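Local coordinates for protein thermophilic dibenzothiophene desulfurization enzyme C (Paenibacillus sp. A11-2, PDB 5XDC) that acts as a dibenzothiophene monooxygenase, probably using reduced FMN and oxygen to oxidise the sulfur of dibenzothiophene to the sulfoxide and then the sulfone, at the interface of chains A and B. Sequence-based numbering; all coordinates share one arbitrary frame. Chains: chain A/B, Thermophilic dibenzothiophene desulfurization enzyme C.

The interface of chains A and B. Residues chain A 396, 403-404, 406; chain B 290-291, 296.
A:Arg396 reaches from helix 391-404 of one subunit to B:Glu291 and B:Leu296 of the other. Its CG lies anti to the backbone N (chi1 -170°), and the chain runs extended to NE, which carries the guanidinium across the boundary. One face of that group rests on methyl CD1 of B:Leu296, which lies off-centre toward the rim. The closest pair is A:Arg396 NH1 to B:Leu296 CD1, 3.5 Å. NH1 of A:Arg396 also forms a long salt bridge to carboxylate oxygen OE1 of B:Glu291, at 3.7 Å. The guanidinium and carboxylate planes are turned 38° apart. A water adds a second link: it lies 3.0 Å from A:Arg396 NH1 and 2.8 Å from the backbone O of B:Glu291. The other carboxylate oxygen of B:Glu291, OE2, faces A:Arg406, but that arginine is poorly ordered.

A:Asn404, the last residue of the same helix, supplies a direct hydrogen bond. Amide ND2 of A:Asn404 donates to the backbone O of B:Thr290 at 3.0 Å, nearly straight (166° at H). The acceptor lies close to the amide plane, while the donor is tilted out of the carbonyl plane of B:Thr290. A leucine here would probably leave this carbonyl without its side-chain donor from the partner subunit. The patch belongs to a two-fold interface within the tetramer, so each contact recurs with chains exchanged. Beside the amide, methyl CD2 of A:Leu403 packs on CA of B:Thr290 at 3.8 Å.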
loop_
_atom_site.group_PDB
_atom_site.type_symbol
_atom_site.label_atom_id
_atom_site.label_comp_id
_atom_site.label_asym_id
_atom_site.label_seq_id
_atom_site.Cartn_x
_atom_site.Cartn_y
_atom_site.Cartn_z
ATOM N N ARG A 396 -15.060 -5.120 -8.113
ATOM C CA ARG A 396 -15.552 -6.406 -8.603
ATOM C C ARG A 396 -16.068 -6.275 -10.030
ATOM O O ARG A 396 -15.824 -7.149 -10.865
ATOM C CB ARG A 396 -16.645 -6.949 -7.678
ATOM C CG ARG A 396 -17.042 -8.414 -7.991
ATOM C CD ARG A 396 -18.289 -8.881 -7.265
ATOM N NE ARG A 396 -18.496 -10.330 -7.397
ATOM C CZ ARG A 396 -18.980 -10.934 -8.480
ATOM N NH1 ARG A 396 -19.133 -12.256 -8.485
ATOM N NH2 ARG A 396 -19.302 -10.234 -9.563
ATOM N N LEU A 403 -11.697 -10.166 -16.424
ATOM C CA LEU A 403 -11.457 -11.604 -16.378
ATOM C C LEU A 403 -12.506 -12.383 -17.152
ATOM O O LEU A 403 -12.171 -13.337 -17.863
ATOM C CB LEU A 403 -11.429 -12.070 -14.925
ATOM C CG LEU A 403 -11.278 -13.566 -14.691
ATOM C CD1 LEU A 403 -9.947 -14.030 -15.266
ATOM C CD2 LEU A 403 -11.391 -13.877 -13.200
ATOM N N ASN A 404 -13.775 -12.004 -17.026
ATOM C CA ASN A 404 -14.865 -12.794 -17.583
ATOM C C ASN A 404 -15.561 -12.127 -18.758
ATOM O O ASN A 404 -16.527 -12.686 -19.281
ATOM C CB ASN A 404 -15.874 -13.116 -16.483
ATOM C CG ASN A 404 -15.269 -13.973 -15.391
ATOM O OD1 ASN A 404 -14.593 -14.959 -15.674
ATOM N ND2 ASN A 404 -15.486 -13.593 -14.137
ATOM N N ARG A 406 -17.498 -9.673 -18.926
ATOM C CA ARG A 406 -18.870 -9.284 -18.617
ATOM C C ARG A 406 -18.913 -7.798 -18.295
ATOM O O ARG A 406 -18.294 -7.357 -17.321
ATOM C CB ARG A 406 -19.420 -10.088 -17.443
ATOM C CG ARG A 406 -19.564 -11.569 -17.722
ATOM C CD ARG A 406 -20.406 -12.226 -16.645
ATOM N NE ARG A 406 -19.851 -13.507 -16.221
ATOM C CZ ARG A 406 -20.058 -14.665 -16.839
ATOM N NH1 ARG A 406 -20.814 -14.724 -17.931
ATOM N NH2 ARG A 406 -19.498 -15.771 -16.363
ATOM N N THR B 290 -12.901 -18.222 -11.354
ATOM C CA THR B 290 -13.282 -16.972 -12.001
ATOM C C THR B 290 -14.462 -16.283 -11.324
ATOM O O THR B 290 -14.751 -15.127 -11.651
ATOM C CB THR B 290 -13.619 -17.229 -13.465
ATOM O OG1 THR B 290 -14.626 -18.247 -13.544
ATOM C CG2 THR B 290 -12.370 -17.649 -14.240
ATOM N N GLU B 291 -15.134 -16.947 -10.391
ATOM C CA GLU B 291 -16.169 -16.327 -9.580
ATOM C C GLU B 291 -15.720 -16.074 -8.147
ATOM O O GLU B 291 -16.531 -15.647 -7.319
ATOM C CB GLU B 291 -17.424 -17.211 -9.572
ATOM C CG GLU B 291 -18.051 -17.396 -10.956
ATOM C CD GLU B 291 -18.499 -16.072 -11.593
ATOM O OE1 GLU B 291 -18.929 -15.156 -10.851
ATOM O OE2 GLU B 291 -18.419 -15.948 -12.837
ATOM N N LEU B 296 -11.475 -11.948 -8.247
ATOM C CA LEU B 296 -12.072 -10.844 -8.990
ATOM C C LEU B 296 -11.551 -9.501 -8.497
ATOM O O LEU B 296 -11.336 -8.588 -9.297
ATOM C CB LEU B 296 -13.597 -10.900 -8.893
ATOM C CG LEU B 296 -14.254 -11.977 -9.764
ATOM C CD1 LEU B 296 -15.704 -12.215 -9.363
ATOM C CD2 LEU B 296 -14.174 -11.590 -11.230
HETATM O O HOH W 1 -17.628 -13.408 -6.135
#